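Local coordinates for mandelate racemase/muconate lactonizing enzyme (Polaromonas sp., PDB 2OG9), which probably catalyses a racemisation or related reaction that begins with removal of the proton alpha to a substrate carboxylate, as in other enolase-superfamily enzymes, at residues 140-145 and 322-327; 180-185 and 209-214; 216-221 and 236-241. One frame throughout, in Å; residues are numbered along the deposited sequence.

Contact 1 of 3, residues 140-145 and 322-327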
ATOM      1  N   LYS A 140     -30.940  27.485   4.165  1.00 17.58           N
ATOM      2  CA  LYS A 140     -30.780  27.934   5.537  1.00 16.15           C
ATOM      3  C   LYS A 140     -31.027  26.807   6.536  1.00 14.55           C
ATOM      4  O   LYS A 140     -30.452  26.807   7.624  1.00 16.28           O
ATOM      5  CB  LYS A 140     -31.707  29.123   5.822  1.00 17.88           C
ATOM      6  CG  LYS A 140     -31.290  30.409   5.092  1.00 19.74           C
ATOM      7  CD  LYS A 140     -29.955  30.955   5.616  1.00 21.21           C
ATOM      8  CE  LYS A 140     -29.493  32.174   4.807  1.00 22.54           C
ATOM      9  NZ  LYS A 140     -28.290  32.849   5.396  1.00 23.47           N
ATOM     10  N   LEU A 141     -31.876  25.848   6.182  1.00 14.47           N
ATOM     11  CA  LEU A 141     -32.128  24.732   7.087  1.00 15.11           C
ATOM     12  C   LEU A 141     -30.832  23.934   7.218  1.00 15.29           C
ATOM     13  O   LEU A 141     -30.420  23.555   8.313  1.00 14.43           O
ATOM     14  CB  LEU A 141     -33.231  23.823   6.545  1.00 16.91           C
ATOM     15  CG  LEU A 141     -33.446  22.516   7.319  1.00 16.73           C
ATOM     16  CD1 LEU A 141     -33.965  22.813   8.715  1.00 16.43           C
ATOM     17  CD2 LEU A 141     -34.435  21.636   6.560  1.00 18.14           C
ATOM     18  N   LEU A 142     -30.184  23.697   6.089  1.00 15.51           N
ATOM     19  CA  LEU A 142     -28.929  22.953   6.074  1.00 16.57           C
ATOM     20  C   LEU A 142     -27.801  23.803   6.639  1.00 18.19           C
ATOM     21  O   LEU A 142     -26.864  23.281   7.240  1.00 20.75           O
ATOM     22  CB  LEU A 142     -28.575  22.556   4.643  1.00 16.58           C
ATOM     23  CG  LEU A 142     -29.519  21.603   3.913  1.00 18.11           C
ATOM     24  CD1 LEU A 142     -29.024  21.419   2.487  1.00 19.51           C
ATOM     25  CD2 LEU A 142     -29.571  20.269   4.649  1.00 19.26           C
ATOM     26  N   GLY A 143     -27.913  25.116   6.447  1.00 17.88           N
ATOM     27  CA  GLY A 143     -26.890  26.043   6.895  1.00 18.86           C
ATOM     28  C   GLY A 143     -26.100  26.408   5.649  1.00 20.17           C
ATOM     29  O   GLY A 143     -25.545  25.525   4.999  1.00 20.96           O
ATOM     30  N   SER A 144     -26.042  27.687   5.296  1.00 19.54           N
ATOM     31  CA  SER A 144     -25.320  28.067   4.087  1.00 20.89           C
ATOM     32  C   SER A 144     -24.003  28.789   4.332  1.00 19.08           C
ATOM     33  O   SER A 144     -23.734  29.269   5.429  1.00 18.02           O
ATOM     34  CB  SER A 144     -26.212  28.931   3.189  1.00 23.21           C
ATOM     35  OG  SER A 144     -26.459  30.186   3.786  1.00 28.44           O
ATOM     36  N   TYR A 145     -23.181  28.847   3.289  1.00 19.43           N
ATOM     37  CA  TYR A 145     -21.890  29.520   3.341  1.00 19.85           C
ATOM     38  C   TYR A 145     -21.915  30.752   2.453  1.00 21.23           C
ATOM     39  O   TYR A 145     -21.012  31.595   2.511  1.00 19.42           O
ATOM     40  CB  TYR A 145     -20.792  28.580   2.846  1.00 20.40           C
ATOM     41  CG  TYR A 145     -20.315  27.596   3.879  1.00 20.27           C
ATOM     42  CD1 TYR A 145     -19.298  27.934   4.766  1.00 23.67           C
ATOM     43  CD2 TYR A 145     -20.877  26.321   3.970  1.00 23.35           C
ATOM     44  CE1 TYR A 145     -18.842  27.025   5.716  1.00 25.72           C
ATOM     45  CE2 TYR A 145     -20.429  25.407   4.922  1.00 26.60           C
ATOM     46  CZ  TYR A 145     -19.409  25.770   5.788  1.00 27.07           C
ATOM     47  OH  TYR A 145     -18.941  24.870   6.715  1.00 32.83           O
ATOM     48  N   VAL A 322     -29.114  24.678  -6.228  1.00 17.53           N
ATOM     49  CA  VAL A 322     -28.667  25.987  -5.768  1.00 14.69           C
ATOM     50  C   VAL A 322     -28.661  25.989  -4.236  1.00 14.93           C
ATOM     51  O   VAL A 322     -27.795  26.605  -3.604  1.00 13.85           O
ATOM     52  CB  VAL A 322     -29.576  27.135  -6.301  1.00 16.33           C
ATOM     53  CG1 VAL A 322     -31.010  26.965  -5.824  1.00 16.67           C
ATOM     54  CG2 VAL A 322     -29.022  28.467  -5.842  1.00 18.70           C
ATOM     55  N   HIS A 323     -29.621  25.290  -3.634  1.00 14.83           N
ATOM     56  CA  HIS A 323     -29.692  25.208  -2.177  1.00 13.46           C
ATOM     57  C   HIS A 323     -28.576  24.329  -1.625  1.00 13.78           C
ATOM     58  O   HIS A 323     -27.925  24.676  -0.635  1.00 12.79           O
ATOM     59  CB  HIS A 323     -31.038  24.629  -1.744  1.00 15.99           C
ATOM     60  CG  HIS A 323     -32.190  25.557  -1.962  1.00 19.04           C
ATOM     61  ND1 HIS A 323     -32.430  26.646  -1.152  1.00 21.16           N
ATOM     62  CD2 HIS A 323     -33.152  25.579  -2.914  1.00 19.31           C
ATOM     63  CE1 HIS A 323     -33.490  27.299  -1.594  1.00 19.85           C
ATOM     64  NE2 HIS A 323     -33.947  26.672  -2.664  1.00 19.18           N
ATOM     65  N   LEU A 324     -28.369  23.178  -2.260  1.00 14.57           N
ATOM     66  CA  LEU A 324     -27.340  22.249  -1.820  1.00 16.58           C
ATOM     67  C   LEU A 324     -25.943  22.847  -2.004  1.00 16.04           C
ATOM     68  O   LEU A 324     -25.086  22.711  -1.132  1.00 16.62           O
ATOM     69  CB  LEU A 324     -27.482  20.924  -2.579  1.00 15.83           C
ATOM     70  CG  LEU A 324     -28.819  20.211  -2.316  1.00 18.73           C
ATOM     71  CD1 LEU A 324     -28.979  18.996  -3.220  1.00 17.36           C
ATOM     72  CD2 LEU A 324     -28.887  19.792  -0.853  1.00 20.61           C
ATOM     73  N   ALA A 325     -25.724  23.524  -3.129  1.00 16.30           N
ATOM     74  CA  ALA A 325     -24.434  24.153  -3.394  1.00 16.21           C
ATOM     75  C   ALA A 325     -24.141  25.253  -2.376  1.00 16.96           C
ATOM     76  O   ALA A 325     -22.992  25.457  -1.979  1.00 17.76           O
ATOM     77  CB  ALA A 325     -24.412  24.733  -4.807  1.00 17.15           C
ATOM     78  N   ALA A 326     -25.177  25.965  -1.949  1.00 16.19           N
ATOM     79  CA  ALA A 326     -24.996  27.039  -0.981  1.00 16.62           C
ATOM     80  C   ALA A 326     -24.465  26.493   0.344  1.00 15.93           C
ATOM     81  O   ALA A 326     -23.782  27.194   1.087  1.00 15.70           O
ATOM     82  CB  ALA A 326     -26.321  27.762  -0.750  1.00 17.01           C
ATOM     83  N   ALA A 327     -24.785  25.238   0.630  1.00 15.53           N
ATOM     84  CA  ALA A 327     -24.368  24.593   1.870  1.00 17.56           C
ATOM     85  C   ALA A 327     -22.977  23.950   1.843  1.00 17.31           C
ATOM     86  O   ALA A 327     -22.523  23.443   2.864  1.00 16.78           O
ATOM     87  CB  ALA A 327     -25.415  23.542   2.276  1.00 18.57           C
TER
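L324 is the first residue of the 322-327 segment to touch the other: its CD2 lies 3.7 Å from L142 CD1, the two leucines meeting by methyl tips with their side chains crossing at a slant. Two residues on, A326 contributes both side chain and backbone. Its CB packs against S144 CB at 4.1 Å, and its carbonyl O accepts the N-H of Y145 at 2.8 Å, nearly straight at 164°. This is the one conventional hydrogen bond between the segments, and it ties the chain leaving helix 138-142 to the last turn of helix 318-326. S144 OG stands between its own backbone N and carbonyl carbon (chi1 68°) and bonds D94 of the second subunit.

A327 is wrapped most fully. Its CB meets L142 CB at 4.1 Å and G143 O at 3.4 Å, while its CA makes a C-H...O contact with G143 O at 3.5 Å. The A327 carbonyl O lies in the plane of the Y145 ring, at the edge, 3.5 Å from Y145 CD2. G143, the first residue past helix 138-142, has positive phi; at its phi of 102° a side chain would collide with the L142 carbonyl O, reason enough for glycine here.

The contact joins the end of helix 138-142 to helix 318-326, which precedes strand 333-335. Helix 295-307 flanks both leucines through L299, I295 and F298, helix 114-133 adds W127 against L142, and H323 ND1 accepts the A139 N-H of helix 138-142.

Contact 2 of 3, residues 180-185 and 209-214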
ATOM      1  N   GLY A 180     -20.170  32.045 -16.587  1.00 25.80           N
ATOM      2  CA  GLY A 180     -19.274  31.180 -17.333  1.00 26.05           C
ATOM      3  C   GLY A 180     -19.983  30.476 -18.471  1.00 24.97           C
ATOM      4  O   GLY A 180     -21.214  30.426 -18.505  1.00 23.51           O
ATOM      5  N   ILE A 181     -19.202  29.915 -19.393  1.00 25.34           N
ATOM      6  CA  ILE A 181     -19.741  29.218 -20.558  1.00 25.04           C
ATOM      7  C   ILE A 181     -19.205  27.790 -20.692  1.00 25.02           C
ATOM      8  O   ILE A 181     -17.996  27.578 -20.704  1.00 24.20           O
ATOM      9  CB  ILE A 181     -19.373  29.975 -21.867  1.00 26.55           C
ATOM     10  CG1 ILE A 181     -19.913  31.408 -21.824  1.00 26.71           C
ATOM     11  CG2 ILE A 181     -19.901  29.223 -23.072  1.00 26.22           C
ATOM     12  CD1 ILE A 181     -21.425  31.506 -21.776  1.00 27.85           C
ATOM     13  N   LYS A 182     -20.097  26.809 -20.789  1.00 25.10           N
ATOM     14  CA  LYS A 182     -19.650  25.433 -20.969  1.00 28.75           C
ATOM     15  C   LYS A 182     -19.861  25.051 -22.429  1.00 29.86           C
ATOM     16  O   LYS A 182     -20.972  25.146 -22.946  1.00 28.85           O
ATOM     17  CB  LYS A 182     -20.420  24.466 -20.066  1.00 28.52           C
ATOM     18  CG  LYS A 182     -19.979  23.014 -20.251  1.00 31.50           C
ATOM     19  CD  LYS A 182     -20.282  22.158 -19.029  1.00 33.71           C
ATOM     20  CE  LYS A 182     -21.761  21.877 -18.869  1.00 35.96           C
ATOM     21  NZ  LYS A 182     -22.224  20.748 -19.715  1.00 37.32           N
ATOM     22  N   LEU A 183     -18.790  24.633 -23.095  1.00 30.76           N
ATOM     23  CA  LEU A 183     -18.874  24.252 -24.501  1.00 32.78           C
ATOM     24  C   LEU A 183     -18.868  22.741 -24.679  1.00 34.35           C
ATOM     25  O   LEU A 183     -18.074  22.033 -24.057  1.00 32.89           O
ATOM     26  CB  LEU A 183     -17.707  24.850 -25.289  1.00 33.43           C
ATOM     27  CG  LEU A 183     -17.547  26.372 -25.282  1.00 34.78           C
ATOM     28  CD1 LEU A 183     -16.262  26.746 -26.003  1.00 36.05           C
ATOM     29  CD2 LEU A 183     -18.750  27.026 -25.946  1.00 34.94           C
ATOM     30  N   LYS A 184     -19.762  22.254 -25.531  1.00 35.14           N
ATOM     31  CA  LYS A 184     -19.845  20.830 -25.810  1.00 35.99           C
ATOM     32  C   LYS A 184     -18.750  20.463 -26.804  1.00 35.72           C
ATOM     33  O   LYS A 184     -18.574  21.137 -27.821  1.00 34.25           O
ATOM     34  CB  LYS A 184     -21.208  20.482 -26.408  1.00 37.73           C
ATOM     35  CG  LYS A 184     -22.382  20.658 -25.460  1.00 40.42           C
ATOM     36  CD  LYS A 184     -22.383  19.601 -24.365  1.00 42.53           C
ATOM     37  CE  LYS A 184     -23.630  19.711 -23.500  1.00 43.81           C
ATOM     38  NZ  LYS A 184     -24.873  19.633 -24.322  1.00 45.28           N
ATOM     39  N   VAL A 185     -18.007  19.404 -26.496  1.00 35.49           N
ATOM     40  CA  VAL A 185     -16.940  18.925 -27.369  1.00 35.75           C
ATOM     41  C   VAL A 185     -17.043  17.407 -27.420  1.00 36.78           C
ATOM     42  O   VAL A 185     -18.014  16.836 -26.932  1.00 36.39           O
ATOM     43  CB  VAL A 185     -15.539  19.320 -26.839  1.00 35.61           C
ATOM     44  CG1 VAL A 185     -15.408  20.836 -26.792  1.00 35.04           C
ATOM     45  CG2 VAL A 185     -15.306  18.716 -25.454  1.00 32.45           C
ATOM     46  N   PRO A 209     -14.837  32.880 -17.768  1.00 29.69           N
ATOM     47  CA  PRO A 209     -14.538  31.477 -17.464  1.00 26.98           C
ATOM     48  C   PRO A 209     -15.117  30.545 -18.520  1.00 26.62           C
ATOM     49  O   PRO A 209     -16.268  30.705 -18.935  1.00 25.05           O
ATOM     50  CB  PRO A 209     -15.191  31.270 -16.097  1.00 27.72           C
ATOM     51  CG  PRO A 209     -15.091  32.645 -15.468  1.00 27.69           C
ATOM     52  CD  PRO A 209     -15.492  33.539 -16.624  1.00 27.90           C
ATOM     53  N   LEU A 210     -14.317  29.571 -18.949  1.00 24.49           N
ATOM     54  CA  LEU A 210     -14.751  28.608 -19.955  1.00 26.51           C
ATOM     55  C   LEU A 210     -14.500  27.168 -19.524  1.00 25.60           C
ATOM     56  O   LEU A 210     -13.457  26.856 -18.946  1.00 24.03           O
ATOM     57  CB  LEU A 210     -14.014  28.838 -21.277  1.00 25.98           C
ATOM     58  CG  LEU A 210     -14.195  30.151 -22.039  1.00 32.15           C
ATOM     59  CD1 LEU A 210     -13.411  30.064 -23.342  1.00 31.51           C
ATOM     60  CD2 LEU A 210     -15.671  30.411 -22.326  1.00 30.78           C
HETATM   61  N   MSE A 211     -15.462  26.297 -19.807  1.00 23.65           N
HETATM   62  CA  MSE A 211     -15.326  24.878 -19.494  1.00 26.05           C
HETATM   63  C   MSE A 211     -15.818  24.070 -20.683  1.00 24.58           C
HETATM   64  O   MSE A 211     -16.579  24.573 -21.498  1.00 23.62           O
HETATM   65  CB  MSE A 211     -16.121  24.489 -18.230  1.00 25.75           C
HETATM   66  CG  MSE A 211     -17.502  25.106 -18.083  1.00 27.36           C
HETATM   67 SE   MSE A 211     -17.434  26.818 -17.174  1.00 34.57          SE
HETATM   68  CE  MSE A 211     -17.883  26.281 -15.350  1.00 25.86           C
ATOM     69  N   VAL A 212     -15.364  22.826 -20.800  1.00 25.78           N
ATOM     70  CA  VAL A 212     -15.807  21.974 -21.896  1.00 24.03           C
ATOM     71  C   VAL A 212     -16.371  20.666 -21.350  1.00 24.74           C
ATOM     72  O   VAL A 212     -16.009  20.223 -20.254  1.00 22.95           O
ATOM     73  CB  VAL A 212     -14.663  21.671 -22.902  1.00 23.90           C
ATOM     74  CG1 VAL A 212     -14.121  22.972 -23.481  1.00 24.74           C
ATOM     75  CG2 VAL A 212     -13.552  20.883 -22.224  1.00 22.04           C
ATOM     76  N   ASP A 213     -17.269  20.059 -22.121  1.00 24.13           N
ATOM     77  CA  ASP A 213     -17.921  18.810 -21.747  1.00 25.66           C
ATOM     78  C   ASP A 213     -17.757  17.843 -22.918  1.00 28.39           C
ATOM     79  O   ASP A 213     -18.289  18.091 -24.002  1.00 27.31           O
ATOM     80  CB  ASP A 213     -19.406  19.081 -21.496  1.00 28.54           C
ATOM     81  CG  ASP A 213     -20.125  17.909 -20.863  1.00 29.92           C
ATOM     82  OD1 ASP A 213     -19.604  16.774 -20.899  1.00 31.19           O
ATOM     83  OD2 ASP A 213     -21.234  18.131 -20.333  1.00 34.89           O
ATOM     84  N   ALA A 214     -17.024  16.751 -22.706  1.00 28.98           N
ATOM     85  CA  ALA A 214     -16.786  15.772 -23.770  1.00 31.52           C
ATOM     86  C   ALA A 214     -17.823  14.657 -23.798  1.00 32.89           C
ATOM     87  O   ALA A 214     -17.832  13.832 -24.713  1.00 33.67           O
ATOM     88  CB  ALA A 214     -15.386  15.181 -23.631  1.00 30.69           C
TER
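The flat carboxylate of D213 is met on one oxygen by K182, whose NZ forms a salt bridge with OD2 at 2.9 Å on the anti lone pair, the side away from OD1; OD1 itself accepts the N-H of N215. K182 starts with CG anti to the backbone N (chi1 179°), then bends at its last two torsions, 72° and 82°, which carries NZ across to D213. Farther back on this face K182 CB rests 3.6 Å from M211 CG, the selenomethionine lying across the lysine stem at about a right angle. On the opposite face I181 CB meets L210 CD2 at 3.8 Å, toward helices 163-175 and 190-204.

Between the two faces the strands pair in parallel, I181 with L210 through K184 with D213. Five backbone bonds zigzag from I181 N-P209 O to V185 N-D213 O, L183 N reaching M211 O at 2.7 Å.

K182-L183-K184 probably corresponds to the KxK motif of the family, and D213 to the metal-binding aspartate of relatives. K182 NZ bonds D213 and has a longer, weak ion pair to E239, whose carboxylate lies close to that of D213, consistent with a mixed cluster of one lysine and two acids at the barrel mouth.

Contact 3 of 3, residues 216-221 and 236-241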
ATOM      1  N   GLN A 216     -18.289  11.743 -22.211  1.00 36.28           N
ATOM      2  CA  GLN A 216     -17.785  10.374 -22.320  1.00 36.70           C
ATOM      3  C   GLN A 216     -17.446   9.944 -23.746  1.00 37.19           C
ATOM      4  O   GLN A 216     -17.483   8.755 -24.052  1.00 38.95           O
ATOM      5  CB  GLN A 216     -18.815   9.383 -21.760  1.00 36.64           C
ATOM      6  CG  GLN A 216     -19.374   9.716 -20.383  1.00 38.77           C
ATOM      7  CD  GLN A 216     -20.348   8.661 -19.877  1.00 39.96           C
ATOM      8  OE1 GLN A 216     -19.972   7.514 -19.640  1.00 41.10           O
ATOM      9  NE2 GLN A 216     -21.609   9.046 -19.714  1.00 41.53           N
ATOM     10  N   GLN A 217     -17.102  10.888 -24.614  1.00 37.10           N
ATOM     11  CA  GLN A 217     -16.804  10.540 -26.003  1.00 37.00           C
ATOM     12  C   GLN A 217     -15.370  10.125 -26.321  1.00 35.91           C
ATOM     13  O   GLN A 217     -15.117   9.535 -27.372  1.00 36.20           O
ATOM     14  CB  GLN A 217     -17.195  11.695 -26.928  1.00 39.23           C
ATOM     15  CG  GLN A 217     -18.687  11.974 -26.993  1.00 41.29           C
ATOM     16  CD  GLN A 217     -19.502  10.719 -27.232  1.00 43.40           C
ATOM     17  OE1 GLN A 217     -19.898  10.030 -26.288  1.00 44.00           O
ATOM     18  NE2 GLN A 217     -19.743  10.405 -28.502  1.00 43.65           N
ATOM     19  N   TRP A 218     -14.432  10.423 -25.431  1.00 32.17           N
ATOM     20  CA  TRP A 218     -13.036  10.087 -25.691  1.00 30.08           C
ATOM     21  C   TRP A 218     -12.534   8.795 -25.058  1.00 29.64           C
ATOM     22  O   TRP A 218     -12.945   8.436 -23.955  1.00 28.56           O
ATOM     23  CB  TRP A 218     -12.124  11.215 -25.212  1.00 28.85           C
ATOM     24  CG  TRP A 218     -12.360  12.549 -25.839  1.00 30.25           C
ATOM     25  CD1 TRP A 218     -12.719  12.797 -27.134  1.00 29.58           C
ATOM     26  CD2 TRP A 218     -12.138  13.827 -25.230  1.00 29.00           C
ATOM     27  NE1 TRP A 218     -12.727  14.151 -27.371  1.00 30.71           N
ATOM     28  CE2 TRP A 218     -12.373  14.807 -26.222  1.00 29.52           C
ATOM     29  CE3 TRP A 218     -11.757  14.239 -23.945  1.00 29.42           C
ATOM     30  CZ2 TRP A 218     -12.239  16.178 -25.967  1.00 29.23           C
ATOM     31  CZ3 TRP A 218     -11.624  15.603 -23.691  1.00 28.83           C
ATOM     32  CH2 TRP A 218     -11.865  16.556 -24.700  1.00 29.79           C
ATOM     33  N   ASP A 219     -11.646   8.091 -25.760  1.00 28.92           N
ATOM     34  CA  ASP A 219     -11.051   6.893 -25.179  1.00 29.04           C
ATOM     35  C   ASP A 219      -9.821   7.436 -24.451  1.00 26.38           C
ATOM     36  O   ASP A 219      -9.469   8.602 -24.631  1.00 24.17           O
ATOM     37  CB  ASP A 219     -10.657   5.856 -26.248  1.00 31.40           C
ATOM     38  CG  ASP A 219      -9.796   6.433 -27.361  1.00 33.76           C
ATOM     39  OD1 ASP A 219      -8.935   7.294 -27.090  1.00 36.25           O
ATOM     40  OD2 ASP A 219      -9.973   5.999 -28.521  1.00 38.13           O
ATOM     41  N   ARG A 220      -9.170   6.625 -23.624  1.00 25.76           N
ATOM     42  CA  ARG A 220      -8.010   7.121 -22.890  1.00 24.64           C
ATOM     43  C   ARG A 220      -6.971   7.837 -23.746  1.00 26.00           C
ATOM     44  O   ARG A 220      -6.534   8.931 -23.402  1.00 22.26           O
ATOM     45  CB  ARG A 220      -7.353   5.993 -22.099  1.00 25.98           C
ATOM     46  CG  ARG A 220      -8.157   5.577 -20.884  1.00 24.27           C
ATOM     47  CD  ARG A 220      -7.397   4.567 -20.070  1.00 25.79           C
ATOM     48  NE  ARG A 220      -8.167   4.087 -18.931  1.00 22.64           N
ATOM     49  CZ  ARG A 220      -7.753   3.120 -18.124  1.00 25.46           C
ATOM     50  NH1 ARG A 220      -6.574   2.542 -18.336  1.00 23.82           N
ATOM     51  NH2 ARG A 220      -8.519   2.714 -17.123  1.00 22.96           N
ATOM     52  N   PRO A 221      -6.559   7.233 -24.874  1.00 26.64           N
ATOM     53  CA  PRO A 221      -5.564   7.881 -25.734  1.00 28.55           C
ATOM     54  C   PRO A 221      -6.024   9.253 -26.246  1.00 29.20           C
ATOM     55  O   PRO A 221      -5.279  10.230 -26.192  1.00 28.26           O
ATOM     56  CB  PRO A 221      -5.386   6.874 -26.869  1.00 29.28           C
ATOM     57  CG  PRO A 221      -5.587   5.567 -26.182  1.00 29.81           C
ATOM     58  CD  PRO A 221      -6.807   5.850 -25.316  1.00 28.75           C
ATOM     59  N   VAL A 236     -11.928  26.105 -16.846  1.00 21.80           N
ATOM     60  CA  VAL A 236     -12.311  25.883 -15.458  1.00 22.13           C
ATOM     61  C   VAL A 236     -12.223  24.380 -15.229  1.00 20.38           C
ATOM     62  O   VAL A 236     -11.748  23.924 -14.189  1.00 17.89           O
ATOM     63  CB  VAL A 236     -13.751  26.363 -15.184  1.00 23.22           C
ATOM     64  CG1 VAL A 236     -14.120  26.090 -13.736  1.00 22.83           C
ATOM     65  CG2 VAL A 236     -13.867  27.851 -15.492  1.00 24.03           C
ATOM     66  N   TRP A 237     -12.688  23.610 -16.211  1.00 19.37           N
ATOM     67  CA  TRP A 237     -12.619  22.160 -16.119  1.00 20.41           C
ATOM     68  C   TRP A 237     -12.899  21.474 -17.448  1.00 19.54           C
ATOM     69  O   TRP A 237     -13.377  22.097 -18.398  1.00 19.81           O
ATOM     70  CB  TRP A 237     -13.598  21.621 -15.056  1.00 19.00           C
ATOM     71  CG  TRP A 237     -15.071  21.731 -15.393  1.00 21.06           C
ATOM     72  CD1 TRP A 237     -15.714  21.221 -16.492  1.00 22.22           C
ATOM     73  CD2 TRP A 237     -16.088  22.343 -14.589  1.00 20.66           C
ATOM     74  NE1 TRP A 237     -17.064  21.479 -16.416  1.00 21.58           N
ATOM     75  CE2 TRP A 237     -17.319  22.165 -15.260  1.00 21.10           C
ATOM     76  CE3 TRP A 237     -16.077  23.023 -13.364  1.00 20.91           C
ATOM     77  CZ2 TRP A 237     -18.532  22.646 -14.742  1.00 21.99           C
ATOM     78  CZ3 TRP A 237     -17.284  23.500 -12.851  1.00 20.41           C
ATOM     79  CH2 TRP A 237     -18.491  23.308 -13.540  1.00 20.77           C
ATOM     80  N   ILE A 238     -12.549  20.193 -17.504  1.00 18.60           N
ATOM     81  CA  ILE A 238     -12.807  19.349 -18.661  1.00 19.43           C
ATOM     82  C   ILE A 238     -13.734  18.297 -18.059  1.00 20.91           C
ATOM     83  O   ILE A 238     -13.332  17.520 -17.191  1.00 19.48           O
ATOM     84  CB  ILE A 238     -11.515  18.705 -19.198  1.00 18.63           C
ATOM     85  CG1 ILE A 238     -10.631  19.793 -19.830  1.00 21.60           C
ATOM     86  CG2 ILE A 238     -11.868  17.608 -20.211  1.00 21.30           C
ATOM     87  CD1 ILE A 238      -9.276  19.299 -20.323  1.00 21.80           C
ATOM     88  N   GLU A 239     -14.980  18.297 -18.517  1.00 21.40           N
ATOM     89  CA  GLU A 239     -16.018  17.413 -17.997  1.00 21.38           C
ATOM     90  C   GLU A 239     -16.237  16.103 -18.757  1.00 23.46           C
ATOM     91  O   GLU A 239     -16.312  16.088 -19.987  1.00 22.10           O
ATOM     92  CB  GLU A 239     -17.325  18.215 -17.943  1.00 22.44           C
ATOM     93  CG  GLU A 239     -18.522  17.533 -17.313  1.00 25.66           C
ATOM     94  CD  GLU A 239     -19.723  18.467 -17.267  1.00 26.76           C
ATOM     95  OE1 GLU A 239     -19.508  19.687 -17.118  1.00 27.09           O
ATOM     96  OE2 GLU A 239     -20.873  17.993 -17.368  1.00 28.72           O
ATOM     97  N   GLU A 240     -16.345  15.011 -18.006  1.00 22.03           N
ATOM     98  CA  GLU A 240     -16.580  13.684 -18.565  1.00 26.56           C
ATOM     99  C   GLU A 240     -15.727  13.342 -19.783  1.00 26.19           C
ATOM    100  O   GLU A 240     -16.253  12.967 -20.830  1.00 26.25           O
ATOM    101  CB  GLU A 240     -18.058  13.543 -18.936  1.00 28.45           C
ATOM    102  CG  GLU A 240     -18.993  13.369 -17.754  1.00 35.07           C
ATOM    103  CD  GLU A 240     -18.965  11.960 -17.192  1.00 40.72           C
ATOM    104  OE1 GLU A 240     -20.056  11.432 -16.880  1.00 39.98           O
ATOM    105  OE2 GLU A 240     -17.858  11.381 -17.060  1.00 42.92           O
ATOM    106  N   PRO A 241     -14.397  13.460 -19.664  1.00 24.90           N
ATOM    107  CA  PRO A 241     -13.557  13.136 -20.819  1.00 25.06           C
ATOM    108  C   PRO A 241     -13.620  11.656 -21.194  1.00 26.18           C
ATOM    109  O   PRO A 241     -13.436  11.297 -22.356  1.00 27.59           O
ATOM    110  CB  PRO A 241     -12.165  13.563 -20.360  1.00 23.85           C
ATOM    111  CG  PRO A 241     -12.221  13.315 -18.862  1.00 23.24           C
ATOM    112  CD  PRO A 241     -13.581  13.876 -18.510  1.00 23.12           C
TER
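E240 O receives the N-H of Q216 at 2.7 Å, in the carbonyl plane and with an N-H...O angle of 147°. Both residues have positive phi, in loops just past their strands. Their side chains run alongside each other, Q216 CG lying 3.9 Å from E240 CD, with amide and carboxylate planes only 9° apart. The polar ends do not pair: Q216 OE1 takes the N-H of A244 and E240 OE2 bonds T263 OG1, whereas E240 OE1 is buried with no partner in the model.

These loops follow two neighbouring strands of the TIM barrel, 210-213 and 238-239, linked as a beta-alpha-beta unit by helix 220-230. D219 is the N-cap of that helix, its OD1 accepting the N-H of T222.

P241 O receives a weaker contact: W218 N bonds it weakly at 3.3 Å, and W218 CB lies 3.1 Å from the same oxygen. With CG anti to the carbonyl carbon (chi1 -59°), the indole points its six-membered edge at P241 and I238: CE3 stands 3.7 Å from P241 CB and CZ3 4.0 Å from I238 CG2. An alanine in place of W218 would probably open a gap between P241, I238 and the helix residues A223, M226 and F230 that the indole also touches.

In the fold
Along the chain contact 1 closes a long loop, and contacts 2 and 3 lie in series within it. Contacts 2 and 3 have centres about 11 Å apart and share the parallel sheet of the barrel: 181-184, 210-213 and 238-239 are successive strands, and L210 O to V236 N and V212 O to E239 N are probable hydrogen bonds linking the two contacts. Together they place K182, D213 and E239 on adjacent strands, where relatives have their active site, probably so here. Contact 1 stands apart, its centre about 25 Å from that of contact 2 and about 30 Å from that of contact 3, where helix 318-326, late in the barrel, meets helix 138-142 beside a second subunit.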